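Local atomic coordinates of DocCel5: Type I dockerin repeat domain from A. cellulolyticus family 5 endoglucanase WP_010249057 S51I, L52N mutant (Acetivibrio cellulolyticus, PDB entry 5NRM), a protein that probably docks a family 5 endoglucanase onto a cohesin module of a scaffoldin, helping to assemble the multienzyme cellulosome. Residues L18-L23 and I47-F52. Residues are numbered along the deposited sequence; the frame is centred on the assembly and turned at random. Where two conformers were deposited one is given.
Sequences LMRNYL and ININDF. With CA (calcium ion), chain D.
With CG anti to the backbone N in both (chi1 -176° in Tyr22), the Tyr22 ring of helix 13-23 reaches Ile47 in the loop before helix 49-59, and the Phe52 ring reaches Met19 and Arg20, while Leu23, its CG beside its own N, lays two methyls against the start of helix 49-59. Leu23 CD2 lies 3.3 Å from Asn48 CA, and its other branch, CD1, rests 3.6 Å from Phe52 CB. The Tyr22 and Ile47 side chains cross at about a right angle, Ile47 CB coming within 3.6 Å of Tyr22 CE1; water 1 joins the phenol OH to Ile47 N. The Met19 chain bends at chi3 (69°) and brings CE to 3.6 Å from Phe52 N, while its CB meets the edge of the Phe52 ring. Arg20 CD packs 3.7 Å from Phe52 CZ; its guanidinium is tilted 38° to that ring, has Ile49 CD1 at its edge, and its NE hydrogen-bonds Tyr81 O of the other chain. In a capping box, Asn48 N donates to the anti lone pair of Asp51 OD2 (2.8 Å); Asn48 is also N-cap, OD1 accepting from Asn50 N above its carbonyl plane. Asp51 chelates calcium with both oxygens, alongside Asp40, Asn42 and Asp44 side chains, Ser46 O and water 2, in an EF-hand-like loop. One carboxylate thus ties metal to helix start, its charge probably offset by calcium and the helix N-terminus, beside a largely apolar contact.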
loop_
_atom_site.group_PDB
_atom_site.type_symbol
_atom_site.label_atom_id
_atom_site.label_comp_id
_atom_site.label_asym_id
_atom_site.label_seq_id
_atom_site.Cartn_x
_atom_site.Cartn_y
_atom_site.Cartn_z
ATOM N N LEU B 18 6.009 2.621 13.061
ATOM C CA LEU B 18 6.780 3.071 14.174
ATOM C C LEU B 18 6.204 4.370 14.722
ATOM O O LEU B 18 6.136 4.554 15.929
ATOM C CB LEU B 18 8.241 3.284 13.802
ATOM C CG LEU B 18 8.997 1.960 13.523
ATOM C CD1 LEU B 18 10.292 2.212 12.838
ATOM C CD2 LEU B 18 9.299 1.150 14.773
ATOM N N MET B 19 5.810 5.261 13.849
ATOM C CA MET B 19 5.135 6.473 14.308
ATOM C C MET B 19 3.838 6.123 15.092
ATOM O O MET B 19 3.494 6.751 16.077
ATOM C CB MET B 19 4.776 7.321 13.152
ATOM C CG MET B 19 5.973 7.894 12.475
ATOM S SD MET B 19 5.467 9.015 11.162
ATOM C CE MET B 19 4.784 10.343 12.214
ATOM N N ARG B 20 3.113 5.080 14.618
ATOM C CA ARG B 20 1.873 4.670 15.334
ATOM C C ARG B 20 2.232 4.153 16.713
ATOM O O ARG B 20 1.615 4.545 17.715
ATOM C CB ARG B 20 1.132 3.572 14.546
ATOM C CG ARG B 20 -0.215 3.177 15.128
ATOM C CD ARG B 20 -1.267 4.284 14.979
ATOM N NE ARG B 20 -2.542 3.853 15.552
ATOM C CZ ARG B 20 -3.555 4.662 15.838
ATOM N NH1 ARG B 20 -3.511 5.923 15.461
ATOM N NH2 ARG B 20 -4.644 4.187 16.423
ATOM N N ASN B 21 3.281 3.340 16.796
ATOM C CA ASN B 21 3.677 2.850 18.102
ATOM C C ASN B 21 4.110 3.951 19.021
ATOM O O ASN B 21 3.841 3.872 20.231
ATOM C CB ASN B 21 4.776 1.836 18.015
ATOM C CG ASN B 21 4.262 0.459 17.795
ATOM O OD1 ASN B 21 4.976 -0.398 17.252
ATOM N ND2 ASN B 21 3.046 0.209 18.222
ATOM N N TYR B 22 4.749 4.997 18.475
ATOM C CA TYR B 22 5.176 6.146 19.291
ATOM C C TYR B 22 3.936 6.869 19.848
ATOM O O TYR B 22 3.829 7.167 21.070
ATOM C CB TYR B 22 6.015 7.101 18.438
ATOM C CG TYR B 22 6.608 8.291 19.177
ATOM C CD1 TYR B 22 5.851 9.432 19.406
ATOM C CD2 TYR B 22 7.960 8.298 19.549
ATOM C CE1 TYR B 22 6.396 10.534 20.057
ATOM C CE2 TYR B 22 8.516 9.398 20.193
ATOM C CZ TYR B 22 7.718 10.496 20.432
ATOM O OH TYR B 22 8.221 11.613 21.042
ATOM N N LEU B 23 2.980 7.168 18.964
ATOM C CA LEU B 23 1.688 7.780 19.391
ATOM C C LEU B 23 0.902 7.028 20.385
ATOM O O LEU B 23 0.141 7.650 21.184
ATOM C CB LEU B 23 0.718 7.959 18.227
ATOM C CG LEU B 23 1.308 8.947 17.297
ATOM C CD1 LEU B 23 0.298 9.093 16.166
ATOM C CD2 LEU B 23 1.633 10.217 18.064
ATOM N N ILE B 47 5.878 15.121 18.147
ATOM C CA ILE B 47 5.292 14.036 17.378
ATOM C C ILE B 47 3.918 13.615 17.896
ATOM O O ILE B 47 3.716 13.252 19.069
ATOM C CB ILE B 47 6.262 12.838 17.324
ATOM C CG1 ILE B 47 7.597 13.244 16.682
ATOM C CG2 ILE B 47 5.616 11.670 16.612
ATOM C CD1 ILE B 47 8.759 12.620 17.403
ATOM N N ASN B 48 2.896 13.787 17.063
ATOM C CA ASN B 48 1.560 13.459 17.532
ATOM C C ASN B 48 0.713 12.944 16.345
ATOM O O ASN B 48 1.251 12.679 15.250
ATOM C CB ASN B 48 0.936 14.635 18.300
ATOM C CG ASN B 48 0.284 15.637 17.407
ATOM O OD1 ASN B 48 0.666 15.745 16.269
ATOM N ND2 ASN B 48 -0.700 16.377 17.922
ATOM N N ILE B 49 -0.578 12.737 16.587
ATOM C CA ILE B 49 -1.462 12.135 15.559
ATOM C C ILE B 49 -1.410 12.947 14.241
ATOM O O ILE B 49 -1.587 12.405 13.149
ATOM C CB ILE B 49 -2.933 11.984 16.115
ATOM C CG1 ILE B 49 -3.800 11.054 15.217
ATOM C CG2 ILE B 49 -3.618 13.324 16.246
ATOM C CD1 ILE B 49 -3.477 9.576 15.350
ATOM N N ASN B 50 -1.167 14.255 14.322
ATOM C CA ASN B 50 -1.144 15.043 13.107
ATOM C C ASN B 50 0.059 14.679 12.185
ATOM O O ASN B 50 -0.081 14.667 10.974
ATOM C CB ASN B 50 -1.289 16.526 13.433
ATOM C CG ASN B 50 -2.525 16.817 14.300
ATOM O OD1 ASN B 50 -2.737 16.252 15.385
ATOM N ND2 ASN B 50 -3.341 17.703 13.824
ATOM N N ASP B 51 1.223 14.403 12.756
ATOM C CA ASP B 51 2.389 13.993 11.952
ATOM C C ASP B 51 2.110 12.679 11.279
ATOM O O ASP B 51 2.555 12.446 10.151
ATOM C CB ASP B 51 3.616 13.871 12.852
ATOM C CG ASP B 51 3.925 15.173 13.563
ATOM O OD1 ASP B 51 4.383 16.121 12.892
ATOM O OD2 ASP B 51 3.686 15.254 14.807
ATOM N N PHE B 52 1.451 11.804 12.018
ATOM C CA PHE B 52 1.024 10.486 11.489
ATOM C C PHE B 52 0.042 10.668 10.328
ATOM O O PHE B 52 0.218 10.057 9.266
ATOM C CB PHE B 52 0.378 9.707 12.653
ATOM C CG PHE B 52 -0.226 8.388 12.307
ATOM C CD1 PHE B 52 0.558 7.268 12.152
ATOM C CD2 PHE B 52 -1.603 8.265 12.163
ATOM C CE1 PHE B 52 -0.030 6.029 11.826
ATOM C CE2 PHE B 52 -2.175 7.043 11.837
ATOM C CZ PHE B 52 -1.399 5.916 11.713
HETATM CA CA CA D . 4.322 17.551 14.866
HETATM O O HOH W 1 6.841 14.512 20.857
HETATM O O HOH W 2 1.927 17.686 15.703
#